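Conserved exported protein (Bacteroides fragilis, PDB 3CLW) is of unknown function but probably hydrolyses O-glycosidic bonds, having the TIM-barrel domain of glycoside hydrolase family 30. Local coordinates at residues 199-204 with 246-251; 145-150 with 188-193. All blocks are in the same frame, centred on the assembly; numbering follows the deposited sequence.

Contact 1 of 2, residues 199-204 with 246-251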
loop_
_atom_site.group_PDB
_atom_site.type_symbol
_atom_site.label_atom_id
_atom_site.label_comp_id
_atom_site.label_asym_id
_atom_site.label_seq_id
_atom_site.Cartn_x
_atom_site.Cartn_y
_atom_site.Cartn_z
ATOM N N GLY A 199 -9.876 14.554 6.026
ATOM C CA GLY A 199 -9.932 14.449 4.567
ATOM C C GLY A 199 -10.057 15.770 3.860
ATOM O O GLY A 199 -10.406 16.795 4.465
ATOM N N SER A 200 -9.737 15.748 2.571
ATOM C CA SER A 200 -10.070 16.836 1.645
ATOM C C SER A 200 -10.139 16.426 0.171
ATOM O O SER A 200 -9.245 15.771 -0.364
ATOM C CB SER A 200 -9.128 18.037 1.781
ATOM O OG SER A 200 -9.649 19.128 0.999
ATOM N N PHE A 201 -11.224 16.838 -0.470
ATOM C CA PHE A 201 -11.311 16.934 -1.922
ATOM C C PHE A 201 -10.168 17.810 -2.421
ATOM O O PHE A 201 -9.703 18.687 -1.706
ATOM C CB PHE A 201 -12.657 17.573 -2.306
ATOM C CG PHE A 201 -12.815 17.829 -3.786
ATOM C CD1 PHE A 201 -13.090 16.778 -4.663
ATOM C CD2 PHE A 201 -12.699 19.111 -4.298
ATOM C CE1 PHE A 201 -13.248 17.009 -6.017
ATOM C CE2 PHE A 201 -12.858 19.346 -5.667
ATOM C CZ PHE A 201 -13.135 18.291 -6.517
ATOM N N ALA A 202 -9.703 17.579 -3.631
ATOM C CA ALA A 202 -8.795 18.539 -4.253
ATOM C C ALA A 202 -8.834 18.417 -5.771
ATOM O O ALA A 202 -9.024 17.322 -6.291
ATOM C CB ALA A 202 -7.329 18.377 -3.723
ATOM N N THR A 203 -8.640 19.539 -6.458
ATOM C CA THR A 203 -8.623 19.560 -7.918
ATOM C C THR A 203 -7.188 19.355 -8.441
ATOM O O THR A 203 -6.227 19.414 -7.664
ATOM C CB THR A 203 -9.161 20.898 -8.491
ATOM O OG1 THR A 203 -8.194 21.917 -8.259
ATOM C CG2 THR A 203 -10.507 21.305 -7.858
ATOM N N LYS A 204 -7.052 19.098 -9.740
ATOM C CA LYS A 204 -5.723 18.965 -10.317
ATOM C C LYS A 204 -4.940 20.269 -10.170
ATOM O O LYS A 204 -3.723 20.230 -9.964
ATOM C CB LYS A 204 -5.746 18.489 -11.765
ATOM C CG LYS A 204 -6.290 17.091 -11.918
ATOM C CD LYS A 204 -6.132 16.596 -13.334
ATOM C CE LYS A 204 -7.143 17.213 -14.330
ATOM N NZ LYS A 204 -8.530 16.951 -13.899
ATOM N N LYS A 246 -13.908 20.616 -12.161
ATOM C CA LYS A 246 -13.198 20.489 -10.891
ATOM C C LYS A 246 -12.643 19.075 -10.604
ATOM O O LYS A 246 -11.675 18.939 -9.869
ATOM C CB LYS A 246 -14.048 21.008 -9.712
ATOM C CG LYS A 246 -15.266 20.209 -9.360
ATOM C CD LYS A 246 -15.940 20.814 -8.131
ATOM C CE LYS A 246 -17.067 19.913 -7.601
ATOM N NZ LYS A 246 -17.972 20.579 -6.567
ATOM N N THR A 247 -13.250 18.050 -11.209
ATOM C CA THR A 247 -12.897 16.654 -10.951
ATOM C C THR A 247 -11.426 16.329 -11.232
ATOM O O THR A 247 -10.964 16.499 -12.363
ATOM C CB THR A 247 -13.825 15.696 -11.726
ATOM O OG1 THR A 247 -15.170 15.963 -11.345
ATOM C CG2 THR A 247 -13.537 14.257 -11.379
ATOM N N PRO A 248 -10.687 15.840 -10.192
ATOM C CA PRO A 248 -9.321 15.353 -10.411
ATOM C C PRO A 248 -9.317 13.986 -11.084
ATOM O O PRO A 248 -8.742 13.022 -10.554
ATOM C CB PRO A 248 -8.741 15.293 -8.989
ATOM C CG PRO A 248 -9.942 14.957 -8.145
ATOM C CD PRO A 248 -11.083 15.726 -8.769
ATOM N N ASP A 249 -9.967 13.898 -12.241
ATOM C CA ASP A 249 -9.833 12.741 -13.106
ATOM C C ASP A 249 -8.768 13.044 -14.147
ATOM O O ASP A 249 -8.044 14.054 -14.043
ATOM C CB ASP A 249 -11.172 12.358 -13.758
ATOM C CG ASP A 249 -11.667 13.403 -14.772
ATOM O OD1 ASP A 249 -12.652 13.098 -15.484
ATOM O OD2 ASP A 249 -11.085 14.519 -14.847
ATOM N N ASP A 250 -8.654 12.158 -15.126
ATOM C CA ASP A 250 -7.696 12.318 -16.223
ATOM C C ASP A 250 -6.259 12.528 -15.749
ATOM O O ASP A 250 -5.466 13.229 -16.410
ATOM C CB ASP A 250 -8.142 13.464 -17.158
ATOM C CG ASP A 250 -7.408 13.451 -18.478
ATOM O OD1 ASP A 250 -7.214 12.346 -19.017
ATOM O OD2 ASP A 250 -6.999 14.552 -18.959
ATOM N N ILE A 251 -5.927 11.921 -14.601
ATOM C CA ILE A 251 -4.619 12.095 -13.960
ATOM C C ILE A 251 -3.446 11.757 -14.890
ATOM O O ILE A 251 -2.506 12.539 -15.015
ATOM C CB ILE A 251 -4.496 11.284 -12.615
ATOM C CG1 ILE A 251 -5.492 11.808 -11.558
ATOM C CG2 ILE A 251 -3.049 11.259 -12.109
ATOM C CD1 ILE A 251 -5.300 13.273 -11.092
HETATM O O HOH W 1 -9.426 18.846 -11.733
#
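Two beta-alpha loops of the TIM barrel meet where Lys204, at the start of one helix, reaches across an inverse gamma turn centred on Pro248. The lysine chain bends at both of its outer torsions, the last (chi4 -58°) bringing NZ to the backbone of the turn. There NZ donates to Asp249 O at 2.9 Å, arriving 37° above the carbonyl plane. Asp249 OD2 adds only a long salt bridge, 3.7 Å from NZ, while OD1 of the same carboxylate is bonded to Ile241 N. Water 1 joins the loops a second time: it accepts from Lys204 NZ (3.0 Å) and Lys204 N (3.1 Å), and donates weakly to Lys246 O. The Pro248 ring has its CD 3.7 Å from Phe201 CE1, an apolar contact in which the two side chains cross obliquely; its CG also lies 3.1 Å from the carbonyl oxygen Ala202 O. Lys204 CG also rests 4.0 Å from Ile251 CD1. Largely buried, the contact lies between the N-terminal ends of helix 204-221, where Thr203 is the N-cap residue, and helix 251-256. Ile251 continues inward onto Pro230 and Val232 of strand 226-232.

Contact 2 of 2, residues 145-150 with 188-193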
loop_
_atom_site.group_PDB
_atom_site.type_symbol
_atom_site.label_atom_id
_atom_site.label_comp_id
_atom_site.label_asym_id
_atom_site.label_seq_id
_atom_site.Cartn_x
_atom_site.Cartn_y
_atom_site.Cartn_z
ATOM N N THR A 145 -15.886 21.504 4.676
ATOM C CA THR A 145 -17.317 21.798 4.651
ATOM C C THR A 145 -17.862 22.109 3.248
ATOM O O THR A 145 -18.934 22.692 3.123
ATOM C CB THR A 145 -17.694 22.925 5.653
ATOM O OG1 THR A 145 -16.890 24.074 5.402
ATOM C CG2 THR A 145 -17.467 22.495 7.072
ATOM N N ASP A 146 -17.114 21.726 2.212
ATOM C CA ASP A 146 -17.535 21.845 0.825
ATOM C C ASP A 146 -16.708 20.959 -0.110
ATOM O O ASP A 146 -15.687 20.390 0.277
ATOM C CB ASP A 146 -17.486 23.318 0.351
ATOM C CG ASP A 146 -16.073 23.886 0.304
ATOM O OD1 ASP A 146 -15.239 23.445 -0.525
ATOM O OD2 ASP A 146 -15.806 24.802 1.099
ATOM N N GLN A 147 -17.166 20.848 -1.354
ATOM C CA GLN A 147 -16.394 20.222 -2.389
ATOM C C GLN A 147 -15.944 21.195 -3.514
ATOM O O GLN A 147 -15.838 20.790 -4.663
ATOM C CB GLN A 147 -17.143 19.022 -2.955
ATOM C CG GLN A 147 -16.198 18.016 -3.547
ATOM C CD GLN A 147 -16.903 16.858 -4.187
ATOM O OE1 GLN A 147 -18.093 16.932 -4.451
ATOM N NE2 GLN A 147 -16.168 15.775 -4.458
ATOM N N ASP A 148 -15.631 22.450 -3.178
ATOM C CA ASP A 148 -15.231 23.436 -4.215
ATOM C C ASP A 148 -13.817 23.225 -4.743
ATOM O O ASP A 148 -13.574 23.270 -5.953
ATOM C CB ASP A 148 -15.366 24.867 -3.691
ATOM C CG ASP A 148 -16.782 25.195 -3.245
ATOM O OD1 ASP A 148 -17.756 24.533 -3.718
ATOM O OD2 ASP A 148 -16.915 26.114 -2.414
ATOM N N CYS A 149 -12.904 22.985 -3.806
ATOM C CA CYS A 149 -11.493 22.781 -4.042
ATOM C C CYS A 149 -10.931 22.346 -2.688
ATOM O O CYS A 149 -11.675 22.106 -1.739
ATOM C CB CYS A 149 -10.831 24.087 -4.478
ATOM S SG CYS A 149 -10.994 25.429 -3.273
ATOM N N ILE A 150 -9.607 22.273 -2.612
ATOM C CA ILE A 150 -8.879 21.797 -1.445
ATOM C C ILE A 150 -9.283 22.598 -0.224
ATOM O O ILE A 150 -9.439 23.819 -0.309
ATOM C CB ILE A 150 -7.356 21.885 -1.701
ATOM C CG1 ILE A 150 -6.555 21.117 -0.628
ATOM C CG2 ILE A 150 -6.913 23.376 -1.925
ATOM C CD1 ILE A 150 -5.084 20.876 -0.979
ATOM N N ASN A 188 -10.275 12.973 -5.212
ATOM C CA ASN A 188 -11.582 12.779 -5.865
ATOM C C ASN A 188 -12.765 12.743 -4.885
ATOM O O ASN A 188 -13.910 12.989 -5.262
ATOM C CB ASN A 188 -11.559 11.451 -6.620
ATOM C CG ASN A 188 -11.194 10.269 -5.708
ATOM O OD1 ASN A 188 -10.018 10.035 -5.383
ATOM N ND2 ASN A 188 -12.213 9.522 -5.292
ATOM N N GLY A 189 -12.497 12.419 -3.627
ATOM C CA GLY A 189 -13.557 12.097 -2.690
ATOM C C GLY A 189 -14.344 13.282 -2.186
ATOM O O GLY A 189 -13.797 14.371 -1.997
ATOM N N GLN A 190 -15.630 13.055 -1.955
ATOM C CA GLN A 190 -16.469 14.032 -1.279
ATOM C C GLN A 190 -16.281 13.916 0.227
ATOM O O GLN A 190 -17.141 13.399 0.933
ATOM C CB GLN A 190 -17.959 13.866 -1.632
ATOM C CG GLN A 190 -18.834 15.056 -1.214
ATOM C CD GLN A 190 -20.300 14.823 -1.538
ATOM O OE1 GLN A 190 -20.977 14.088 -0.840
ATOM N NE2 GLN A 190 -20.785 15.436 -2.614
ATOM N N TRP A 191 -15.170 14.457 0.712
ATOM C CA TRP A 191 -14.811 14.388 2.124
ATOM C C TRP A 191 -15.674 15.225 3.065
ATOM O O TRP A 191 -15.770 14.905 4.262
ATOM C CB TRP A 191 -13.324 14.693 2.284
ATOM C CG TRP A 191 -12.527 13.575 1.693
ATOM C CD1 TRP A 191 -11.880 13.563 0.470
ATOM C CD2 TRP A 191 -12.341 12.267 2.259
ATOM N NE1 TRP A 191 -11.299 12.334 0.253
ATOM C CE2 TRP A 191 -11.546 11.524 1.339
ATOM C CE3 TRP A 191 -12.765 11.648 3.462
ATOM C CZ2 TRP A 191 -11.181 10.182 1.571
ATOM C CZ3 TRP A 191 -12.385 10.318 3.706
ATOM C CH2 TRP A 191 -11.607 9.602 2.761
ATOM N N HIS A 192 -16.306 16.284 2.556
ATOM C CA HIS A 192 -17.110 17.140 3.453
ATOM C C HIS A 192 -18.355 16.429 3.995
ATOM O O HIS A 192 -18.893 16.836 5.019
ATOM C CB HIS A 192 -17.450 18.518 2.840
ATOM C CG HIS A 192 -18.579 18.493 1.859
ATOM N ND1 HIS A 192 -18.397 18.223 0.517
ATOM C CD2 HIS A 192 -19.907 18.708 2.022
ATOM C CE1 HIS A 192 -19.563 18.288 -0.107
ATOM N NE2 HIS A 192 -20.496 18.566 0.787
ATOM N N ALA A 193 -18.777 15.358 3.326
ATOM C CA ALA A 193 -19.856 14.485 3.822
ATOM C C ALA A 193 -19.444 13.452 4.924
ATOM O O ALA A 193 -20.250 12.579 5.294
ATOM C CB ALA A 193 -20.507 13.744 2.633
HETATM O O HOH W 2 -15.763 17.266 -0.181
#
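The imidazole of His192 lies against the backbone of Thr145, Asp146 and Gln147, with Asp146 CA over one face, 3.6 Å above the ring plane and offset toward the rim. At the ring edge, in plane, sits water 2, 2.9 Å from His192 ND1. The same water accepts from His192 N and donates to Asp146 O (3.2 Å), so it bridges the two loops where they make no direct hydrogen bond to each other. The first torsion sets CG of His192 between the backbone N and the carbonyl carbon (chi1 79°), which brings the base of the ring up to Asp146. Its root is close as well, His192 CB being 3.3 Å from Asp146 N, and ND1 comes equally near to Asp146 C. Gln147 CB packs against the ND1-CE1 side of the ring at 3.8 Å.

The second pair of flat groups is the amides of Gln147 and Gln190, whose planes stand 74° apart as the two extended side chains cross at about a right angle. They meet by packing: OE1 of Gln147 is 3.6 Å from NE2 of Gln190, and NE2 of Gln147 is as far from Gln190 CA.

The first loop is also braced from within: Asp146 OD1 accepts from Asp148 N at 2.9 Å, forming an Asx turn, while OD2 makes a salt bridge to Arg138. In the other loop Gln190 centres an inverse gamma turn whose Trp191 N to Gly189 O bond is weak. The touching parts run roughly antiparallel, 156° apart, at the surface of the protein. One belongs to the loop from strand 125-128 to helix 157-173, the other to the next such connection, from strand 178-182 to helix 204-221.

Overall arrangement
The contacts follow in series along the chain: contact 2 closes at its 188-193 segment before contact 1 opens at 199-204. Both draw on the loop between strand 178-182 and helix 204-221, which therefore touches the preceding beta-alpha loop in contact 2 and the following one in contact 1. Their centres are about 9 Å apart and they touch directly: Lys246 NZ lies 2.9 Å from Gln147 O, a probable hydrogen bond, and Phe201 CD1 packs 3.2 Å from Gln147 NE2. Three successive loops are thus joined beyond the C-terminal ends of parallel barrel strands, the end where TIM-barrel enzymes carry their active sites.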